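Organophosphorus hydrolase (Pseudomonas pseudoalcaligenes, PDB 4LE6) probably hydrolyses phosphotriesters at a pair of zinc ions held in a metallo-beta-lactamase fold. Local coordinates at residues N90-N95 against P298-V303; Q128-D133 against Y157-V162; T134-H139 against T231-K236. All coordinates share one frame; numbering follows the deposited sequence.

Contact 1: N90-N95 against P298-V303; sequences NAYLIN and PGLGHV
Tyr92 holds its CG anti to the carbonyl carbon (chi1 -62°), and this throws the ring across from its own strand to the turn at Pro298 and Gly299. There the phenol donates to a backbone carbonyl, with Tyr92 OH 2.7 Å from Pro298 O. The acceptor lies at the edge of the ring, near its plane, while the donor is tilted 30° from the carbonyl plane. Pro298, which follows a cis peptide bond, offers its carbonyl to the tyrosine while its CB points away. Gly299, at a positive phi of 75°, suits the next place: the side where a CB would sit is taken up by Tyr92 OH, 3.3 Å from Gly299 CA, and by Asn90 ND2. Asn90 has a similar first torsion and brings its amide alongside Gly299, Asn90 ND2 lying 4.0 Å from Gly299 CA. That amide nitrogen is satisfied by Leu295 O and Gly292 O, close to the zinc ligand His294. Leu300 adds an apolar touch, its CD2 4.2 Å from Tyr92 CE1. The contact is buried between the two sheets of the sandwich: strand 85-95 runs between strands 45-57 and 100-103, strand 300-305 lies between strands 289-292 and 310-314, and Ala291 of strand 289-292 packs on both Tyr92 and Leu300.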
loop_
_atom_site.group_PDB
_atom_site.type_symbol
_atom_site.label_atom_id
_atom_site.label_comp_id
_atom_site.label_asym_id
_atom_site.label_seq_id
_atom_site.Cartn_x
_atom_site.Cartn_y
_atom_site.Cartn_z
ATOM N N ASN A 90 5.167 4.919 11.886
ATOM C CA ASN A 90 4.381 3.726 12.143
ATOM C C ASN A 90 4.729 3.052 13.473
ATOM O O ASN A 90 5.845 3.169 13.980
ATOM C CB ASN A 90 4.586 2.711 11.022
ATOM C CG ASN A 90 4.383 3.304 9.648
ATOM O OD1 ASN A 90 3.407 4.020 9.387
ATOM N ND2 ASN A 90 5.289 2.978 8.742
ATOM N N ALA A 91 3.757 2.351 14.038
ATOM C CA ALA A 91 4.008 1.474 15.180
ATOM C C ALA A 91 3.408 0.112 14.846
ATOM O O ALA A 91 2.648 -0.008 13.876
ATOM C CB ALA A 91 3.407 2.038 16.423
ATOM N N TYR A 92 3.753 -0.912 15.624
ATOM C CA TYR A 92 3.280 -2.263 15.297
ATOM C C TYR A 92 2.761 -3.014 16.505
ATOM O O TYR A 92 3.404 -3.032 17.532
ATOM C CB TYR A 92 4.401 -3.033 14.602
ATOM C CG TYR A 92 4.751 -2.341 13.314
ATOM C CD1 TYR A 92 4.039 -2.609 12.150
ATOM C CD2 TYR A 92 5.723 -1.352 13.277
ATOM C CE1 TYR A 92 4.330 -1.968 10.982
ATOM C CE2 TYR A 92 6.008 -0.694 12.105
ATOM C CZ TYR A 92 5.290 -1.001 10.965
ATOM O OH TYR A 92 5.557 -0.333 9.782
ATOM N N LEU A 93 1.601 -3.642 16.354
ATOM C CA LEU A 93 0.960 -4.367 17.443
ATOM C C LEU A 93 0.933 -5.821 17.043
ATOM O O LEU A 93 0.363 -6.155 16.009
ATOM C CB LEU A 93 -0.468 -3.863 17.616
ATOM C CG LEU A 93 -1.323 -4.488 18.712
ATOM C CD1 LEU A 93 -0.736 -4.196 20.073
ATOM C CD2 LEU A 93 -2.740 -3.940 18.598
ATOM N N ILE A 94 1.575 -6.684 17.820
ATOM C CA ILE A 94 1.670 -8.087 17.468
ATOM C C ILE A 94 1.022 -8.919 18.565
ATOM O O ILE A 94 1.370 -8.810 19.747
ATOM C CB ILE A 94 3.131 -8.497 17.227
ATOM C CG1 ILE A 94 3.696 -7.656 16.071
ATOM C CG2 ILE A 94 3.232 -9.975 16.867
ATOM C CD1 ILE A 94 5.149 -7.860 15.800
ATOM N N ASN A 95 0.039 -9.710 18.157
ATOM C CA ASN A 95 -0.656 -10.626 19.057
ATOM C C ASN A 95 -0.029 -11.999 18.824
ATOM O O ASN A 95 -0.221 -12.607 17.760
ATOM C CB ASN A 95 -2.159 -10.638 18.732
ATOM C CG ASN A 95 -2.960 -11.533 19.664
ATOM O OD1 ASN A 95 -2.455 -12.541 20.140
ATOM N ND2 ASN A 95 -4.221 -11.174 19.920
ATOM N N PRO A 298 1.580 0.488 5.302
ATOM C CA PRO A 298 1.776 -0.136 6.617
ATOM C C PRO A 298 3.235 -0.433 6.997
ATOM O O PRO A 298 3.495 -0.922 8.091
ATOM C CB PRO A 298 0.982 -1.442 6.499
ATOM C CG PRO A 298 1.008 -1.769 5.077
ATOM C CD PRO A 298 0.956 -0.450 4.350
ATOM N N GLY A 299 4.173 -0.148 6.112
ATOM C CA GLY A 299 5.579 -0.317 6.435
ATOM C C GLY A 299 6.027 -1.766 6.445
ATOM O O GLY A 299 7.087 -2.093 6.983
ATOM N N LEU A 300 5.221 -2.632 5.843
ATOM C CA LEU A 300 5.482 -4.069 5.819
ATOM C C LEU A 300 5.955 -4.513 4.440
ATOM O O LEU A 300 5.413 -4.081 3.428
ATOM C CB LEU A 300 4.221 -4.835 6.177
ATOM C CG LEU A 300 3.761 -4.666 7.618
ATOM C CD1 LEU A 300 2.332 -5.173 7.766
ATOM C CD2 LEU A 300 4.711 -5.411 8.545
ATOM N N GLY A 301 6.955 -5.385 4.390
ATOM C CA GLY A 301 7.453 -5.853 3.119
ATOM C C GLY A 301 8.766 -6.582 3.249
ATOM O O GLY A 301 9.134 -6.988 4.344
ATOM N N HIS A 302 9.465 -6.741 2.125
ATOM C CA HIS A 302 10.738 -7.447 2.100
ATOM C C HIS A 302 11.789 -6.565 1.483
ATOM O O HIS A 302 11.480 -5.604 0.772
ATOM C CB HIS A 302 10.662 -8.722 1.265
ATOM C CG HIS A 302 9.743 -9.760 1.816
ATOM N ND1 HIS A 302 8.386 -9.753 1.578
ATOM C CD2 HIS A 302 9.983 -10.843 2.591
ATOM C CE1 HIS A 302 7.830 -10.790 2.178
ATOM N NE2 HIS A 302 8.778 -11.466 2.805
ATOM N N VAL A 303 13.038 -6.913 1.764
ATOM C CA VAL A 303 14.196 -6.259 1.174
ATOM C C VAL A 303 14.805 -7.180 0.132
ATOM O O VAL A 303 15.060 -8.352 0.414
ATOM C CB VAL A 303 15.282 -6.002 2.239
ATOM C CG1 VAL A 303 16.462 -5.249 1.624
ATOM C CG2 VAL A 303 14.709 -5.231 3.391
#

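Contact 2: Q128-D133 against Y157-V162; sequences QPEQVD and YPNATV
Pro129 and Tyr157 meet where a short 3-10 turn (129-131) abuts a type I beta turn (157-160), and the two segments then draw together until Asp133 CA lies 4.1 Å from Ala160 CA. Tyr157 supplies the apolar side. Its CE1 lies 3.6 Å from Pro129 CB, and Tyr157 CD1 is 3.9 Å from Val132 CG2; the other methyl of Val132, CG1, reaches toward Ala160 CB. Proline suits both turns: Pro129 opens the 3-10 turn, and Pro158 fills the second position of the beta turn, each with the phi its ring favours. Asn159, third in that turn, turns its amide back toward the 3-10 turn because CG is anti to the carbonyl carbon (chi1 -58°). Asn159 ND2 donates to Glu130 O at 2.9 Å, nearly straight at 172°, on a carbonyl lone pair and within the plane of the asparagine amide. A water accepts from Asn159 N and donates to both Pro129 O and Val132 O. Beyond it, Thr161 N donates to Asp133 O at 2.9 Å, a bond that leads into the parallel pairing of strands 134-136 and 161-163, and a second water joins that oxygen to Asn159 O and Thr161 OG1. Asp133 CB points away from the 157-162 segment, and its carboxylate takes Leu100 N and Asn99 ND2. The carbonyls of Pro129, Glu130, Val132 and Asp133 thus receive donors from an asparagine, a backbone N-H and two waters, Pro129 O also taking Val132 N, while rings and methyls pack against one another. The segments are joined by neutral hydrogen bonds and water, with no charge pairing between them.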
loop_
_atom_site.group_PDB
_atom_site.type_symbol
_atom_site.label_atom_id
_atom_site.label_comp_id
_atom_site.label_asym_id
_atom_site.label_seq_id
_atom_site.Cartn_x
_atom_site.Cartn_y
_atom_site.Cartn_z
ATOM N N GLN A 128 -8.013 -2.624 22.580
ATOM C CA GLN A 128 -8.022 -1.484 23.482
ATOM C C GLN A 128 -6.659 -1.396 24.148
ATOM O O GLN A 128 -5.994 -2.413 24.340
ATOM C CB GLN A 128 -9.158 -1.600 24.514
ATOM C CG GLN A 128 -10.566 -1.436 23.907
ATOM C CD GLN A 128 -10.895 0.002 23.503
ATOM O OE1 GLN A 128 -10.541 0.958 24.203
ATOM N NE2 GLN A 128 -11.589 0.160 22.370
ATOM N N PRO A 129 -6.228 -0.176 24.491
ATOM C CA PRO A 129 -4.891 0.004 25.071
ATOM C C PRO A 129 -4.712 -0.747 26.391
ATOM O O PRO A 129 -3.614 -1.218 26.673
ATOM C CB PRO A 129 -4.789 1.516 25.292
ATOM C CG PRO A 129 -6.210 2.038 25.227
ATOM C CD PRO A 129 -6.986 1.086 24.383
ATOM N N GLU A 130 -5.787 -0.897 27.160
ATOM C CA GLU A 130 -5.730 -1.655 28.407
ATOM C C GLU A 130 -5.301 -3.105 28.189
ATOM O O GLU A 130 -4.871 -3.767 29.127
ATOM C CB GLU A 130 -7.086 -1.637 29.115
ATOM C CG GLU A 130 -7.472 -0.271 29.664
ATOM C CD GLU A 130 -7.976 0.693 28.587
ATOM O OE1 GLU A 130 -8.281 0.260 27.444
ATOM O OE2 GLU A 130 -8.067 1.898 28.891
ATOM N N GLN A 131 -5.417 -3.596 26.956
ATOM C CA GLN A 131 -5.056 -4.987 26.643
ATOM C C GLN A 131 -3.563 -5.182 26.366
ATOM O O GLN A 131 -3.065 -6.313 26.344
ATOM C CB GLN A 131 -5.847 -5.485 25.424
ATOM C CG GLN A 131 -7.366 -5.564 25.640
ATOM C CD GLN A 131 -8.117 -5.920 24.356
ATOM O OE1 GLN A 131 -7.868 -5.343 23.302
ATOM N NE2 GLN A 131 -8.994 -6.902 24.434
ATOM N N VAL A 132 -2.847 -4.099 26.115
ATOM C CA VAL A 132 -1.447 -4.225 25.760
ATOM C C VAL A 132 -0.668 -4.569 27.028
ATOM O O VAL A 132 -0.694 -3.799 27.984
ATOM C CB VAL A 132 -0.935 -2.928 25.127
ATOM C CG1 VAL A 132 0.584 -2.991 24.899
ATOM C CG2 VAL A 132 -1.665 -2.675 23.819
ATOM N N ASP A 133 -0.015 -5.735 27.051
ATOM C CA ASP A 133 0.718 -6.182 28.243
ATOM C C ASP A 133 2.218 -5.879 28.157
ATOM O O ASP A 133 2.924 -5.901 29.161
ATOM C CB ASP A 133 0.498 -7.684 28.507
ATOM C CG ASP A 133 1.124 -8.564 27.433
ATOM O OD1 ASP A 133 2.360 -8.730 27.430
ATOM O OD2 ASP A 133 0.384 -9.099 26.587
ATOM N N TYR A 157 -0.782 3.139 27.887
ATOM C CA TYR A 157 -0.848 1.674 28.012
ATOM C C TYR A 157 -0.618 1.276 29.477
ATOM O O TYR A 157 0.449 0.795 29.861
ATOM C CB TYR A 157 0.142 1.033 27.037
ATOM C CG TYR A 157 -0.158 1.531 25.648
ATOM C CD1 TYR A 157 -1.254 1.036 24.938
ATOM C CD2 TYR A 157 0.576 2.551 25.074
ATOM C CE1 TYR A 157 -1.582 1.519 23.708
ATOM C CE2 TYR A 157 0.244 3.048 23.805
ATOM C CZ TYR A 157 -0.830 2.525 23.132
ATOM O OH TYR A 157 -1.187 2.983 21.868
ATOM N N PRO A 158 -1.639 1.496 30.306
ATOM C CA PRO A 158 -1.482 1.448 31.768
ATOM C C PRO A 158 -1.183 0.065 32.348
ATOM O O PRO A 158 -0.809 -0.028 33.521
ATOM C CB PRO A 158 -2.847 1.930 32.274
ATOM C CG PRO A 158 -3.803 1.557 31.193
ATOM C CD PRO A 158 -3.016 1.849 29.919
ATOM N N ASN A 159 -1.391 -0.994 31.573
ATOM C CA ASN A 159 -1.150 -2.340 32.068
ATOM C C ASN A 159 0.091 -2.979 31.458
ATOM O O ASN A 159 0.351 -4.168 31.673
ATOM C CB ASN A 159 -2.379 -3.200 31.806
ATOM C CG ASN A 159 -3.618 -2.627 32.459
ATOM O OD1 ASN A 159 -3.560 -2.097 33.571
ATOM N ND2 ASN A 159 -4.738 -2.714 31.772
ATOM N N ALA A 160 0.859 -2.182 30.717
ATOM C CA ALA A 160 1.975 -2.709 29.961
ATOM C C ALA A 160 3.281 -2.631 30.715
ATOM O O ALA A 160 3.553 -1.681 31.458
ATOM C CB ALA A 160 2.112 -1.991 28.621
ATOM N N THR A 161 4.096 -3.654 30.515
ATOM C CA THR A 161 5.497 -3.594 30.904
ATOM C C THR A 161 6.220 -2.892 29.766
ATOM O O THR A 161 6.086 -3.290 28.611
ATOM C CB THR A 161 6.044 -4.993 31.103
ATOM O OG1 THR A 161 5.323 -5.619 32.178
ATOM C CG2 THR A 161 7.544 -4.963 31.432
ATOM N N VAL A 162 6.960 -1.835 30.076
ATOM C CA VAL A 162 7.642 -1.061 29.037
ATOM C C VAL A 162 9.133 -1.396 29.000
ATOM O O VAL A 162 9.845 -1.215 29.980
ATOM C CB VAL A 162 7.463 0.454 29.261
ATOM C CG1 VAL A 162 8.149 1.256 28.136
ATOM C CG2 VAL A 162 5.968 0.797 29.333
HETATM O O HOH W 1 -1.832 -1.535 28.778
HETATM O O HOH W 2 2.353 -6.055 31.878
#

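Contact 3: T134-H139 against T231-K236; sequences TVLLTH and TSYLFK. With ZN (zinc ion), chain J; EDO (1,2-ethanediol), chain H.
Tyr233 donates its phenol proton to the carbonyl of Leu137 from well above the plane of that group, the donor standing 55° out of it. The bond is nevertheless short, with Tyr233 OH 2.7 Å from Leu137 O. Leu136 CB makes a CH-pi contact with one face of the ring, 3.8 Å from its centroid, and Thr231 CG2, from the tyrosine's own strand, lies over the rim of the opposite face. A tyrosine suits the place: a ring whose faces suit apolar neighbours, with a polar tip for a carbonyl in the buried interior. Leu136 continues the apolar layer, its CD1 4.1 Å from Phe235 CZ. Further on, Thr231 N donates to Thr138 O at 2.8 Å. Thr138 keeps OG1 between its backbone N and carbonyl carbon (chi1 57°), and there it accepts from His139 ND1 at 2.9 Å, in the plane of the imidazole; Asp104 is a second partner of that hydroxyl. With ND1 so fixed, His139 NE2 binds zinc at 2.2 Å, beside His141, His226, Asp247 and a water. Here the end of strand 134-136 hands over to the HxHxDH motif of the metallo-beta-lactamase superfamily, of which His139 is the first histidine.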
loop_
_atom_site.group_PDB
_atom_site.type_symbol
_atom_site.label_atom_id
_atom_site.label_comp_id
_atom_site.label_asym_id
_atom_site.label_seq_id
_atom_site.Cartn_x
_atom_site.Cartn_y
_atom_site.Cartn_z
ATOM N N THR A 134 2.701 -5.572 26.961
ATOM C CA THR A 134 4.100 -5.224 26.764
ATOM C C THR A 134 4.221 -4.123 25.714
ATOM O O THR A 134 3.552 -4.181 24.680
ATOM C CB THR A 134 4.920 -6.411 26.241
ATOM O OG1 THR A 134 4.728 -7.550 27.081
ATOM C CG2 THR A 134 6.402 -6.063 26.213
ATOM N N VAL A 135 5.064 -3.130 25.993
ATOM C CA VAL A 135 5.454 -2.133 25.000
ATOM C C VAL A 135 6.971 -2.214 24.819
ATOM O O VAL A 135 7.705 -2.126 25.799
ATOM C CB VAL A 135 5.063 -0.706 25.423
ATOM C CG1 VAL A 135 5.579 0.320 24.406
ATOM C CG2 VAL A 135 3.543 -0.577 25.561
ATOM N N LEU A 136 7.434 -2.419 23.583
ATOM C CA LEU A 136 8.865 -2.431 23.281
ATOM C C LEU A 136 9.203 -1.163 22.516
ATOM O O LEU A 136 8.586 -0.875 21.496
ATOM C CB LEU A 136 9.241 -3.641 22.414
ATOM C CG LEU A 136 8.698 -5.000 22.855
ATOM C CD1 LEU A 136 8.967 -6.050 21.786
ATOM C CD2 LEU A 136 9.305 -5.396 24.180
ATOM N N LEU A 137 10.185 -0.404 22.985
ATOM C CA LEU A 137 10.601 0.796 22.266
ATOM C C LEU A 137 11.867 0.508 21.481
ATOM O O LEU A 137 12.841 0.009 22.062
ATOM C CB LEU A 137 10.886 1.924 23.255
ATOM C CG LEU A 137 9.689 2.445 24.049
ATOM C CD1 LEU A 137 10.172 3.540 24.986
ATOM C CD2 LEU A 137 8.615 2.955 23.116
ATOM N N THR A 138 11.887 0.830 20.179
ATOM C CA THR A 138 13.121 0.657 19.405
ATOM C C THR A 138 14.168 1.652 19.904
ATOM O O THR A 138 15.345 1.333 19.964
ATOM C CB THR A 138 12.912 0.820 17.888
ATOM O OG1 THR A 138 12.334 2.101 17.607
ATOM C CG2 THR A 138 11.988 -0.260 17.398
ATOM N N HIS A 139 13.716 2.850 20.274
ATOM C CA HIS A 139 14.577 3.890 20.820
ATOM C C HIS A 139 13.698 4.984 21.417
ATOM O O HIS A 139 12.474 4.926 21.305
ATOM C CB HIS A 139 15.541 4.473 19.758
ATOM C CG HIS A 139 14.867 5.117 18.578
ATOM N ND1 HIS A 139 13.956 4.459 17.782
ATOM C CD2 HIS A 139 15.049 6.336 18.006
ATOM C CE1 HIS A 139 13.575 5.255 16.796
ATOM N NE2 HIS A 139 14.217 6.405 16.914
ATOM N N THR A 231 17.470 -0.273 19.014
ATOM C CA THR A 231 17.242 -1.729 19.021
ATOM C C THR A 231 16.103 -2.138 18.094
ATOM O O THR A 231 15.075 -1.465 18.033
ATOM C CB THR A 231 16.891 -2.225 20.442
ATOM O OG1 THR A 231 17.941 -1.862 21.341
ATOM C CG2 THR A 231 16.718 -3.759 20.486
ATOM N N SER A 232 16.301 -3.234 17.361
ATOM C CA SER A 232 15.280 -3.825 16.510
ATOM C C SER A 232 14.721 -5.065 17.202
ATOM O O SER A 232 15.400 -5.650 18.035
ATOM C CB SER A 232 15.875 -4.202 15.148
ATOM O OG SER A 232 16.464 -3.071 14.537
ATOM N N TYR A 233 13.496 -5.470 16.867
ATOM C CA TYR A 233 12.890 -6.630 17.520
ATOM C C TYR A 233 12.477 -7.696 16.513
ATOM O O TYR A 233 11.789 -7.409 15.541
ATOM C CB TYR A 233 11.697 -6.195 18.379
ATOM C CG TYR A 233 12.091 -5.243 19.495
ATOM C CD1 TYR A 233 12.696 -5.706 20.659
ATOM C CD2 TYR A 233 11.881 -3.883 19.370
ATOM C CE1 TYR A 233 13.066 -4.836 21.670
ATOM C CE2 TYR A 233 12.233 -3.010 20.365
ATOM C CZ TYR A 233 12.831 -3.489 21.517
ATOM O OH TYR A 233 13.179 -2.597 22.509
ATOM N N LEU A 234 12.879 -8.934 16.781
ATOM C CA LEU A 234 12.585 -10.049 15.892
ATOM C C LEU A 234 11.465 -10.918 16.474
ATOM O O LEU A 234 11.524 -11.327 17.644
ATOM C CB LEU A 234 13.852 -10.874 15.673
ATOM C CG LEU A 234 13.764 -12.069 14.731
ATOM C CD1 LEU A 234 13.500 -11.614 13.305
ATOM C CD2 LEU A 234 15.070 -12.858 14.839
ATOM N N PHE A 235 10.454 -11.156 15.638
ATOM C CA PHE A 235 9.313 -12.014 15.935
ATOM C C PHE A 235 9.372 -13.213 14.996
ATOM O O PHE A 235 9.553 -13.044 13.781
ATOM C CB PHE A 235 8.000 -11.247 15.730
ATOM C CG PHE A 235 7.780 -10.171 16.738
ATOM C CD1 PHE A 235 8.426 -8.956 16.628
ATOM C CD2 PHE A 235 6.962 -10.389 17.826
ATOM C CE1 PHE A 235 8.249 -7.980 17.598
ATOM C CE2 PHE A 235 6.782 -9.428 18.780
ATOM C CZ PHE A 235 7.433 -8.225 18.674
ATOM N N LYS A 236 9.255 -14.411 15.557
ATOM C CA LYS A 236 9.296 -15.660 14.794
ATOM C C LYS A 236 8.120 -16.546 15.162
ATOM O O LYS A 236 7.871 -16.783 16.347
ATOM C CB LYS A 236 10.553 -16.452 15.130
ATOM C CG LYS A 236 11.865 -15.782 14.773
ATOM C CD LYS A 236 13.010 -16.793 14.961
ATOM C CE LYS A 236 14.232 -16.167 15.613
ATOM N NZ LYS A 236 15.230 -17.200 16.064
HETATM ZN ZN ZN J . 14.546 8.087 15.565
HETATM C C1 EDO H . 20.890 -2.480 21.961
HETATM O O1 EDO H . 20.289 -3.762 21.757
HETATM C C2 EDO H . 21.537 -1.954 20.688
HETATM O O2 EDO H . 21.634 -0.534 20.765
HETATM O O HOH W 3 12.732 9.076 15.034
#

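How the contacts relate
From the N terminus, strand 85-95 comes first, and contact 1 closes the longest loop by joining it to 298-303. Both other contacts are nested inside that loop. Contact 2 joins 128-133 to 157-162 around the zinc ligands His139, His141, Asp143 and His144; contact 3 starts within this loop at 134-139 and ends beyond it at 231-236, so the two cross. Contacts 1 and 3 each tie the two sheets of the sandwich together, and meet where Ile94 packs on Phe235. Contact 2 works at the edge of the sheet that holds strands 85-95 and 134-136, where 161-163 is the outermost strand of this chain, beside contact 3 through a probable hydrogen bond between Thr161 O and Val135 N.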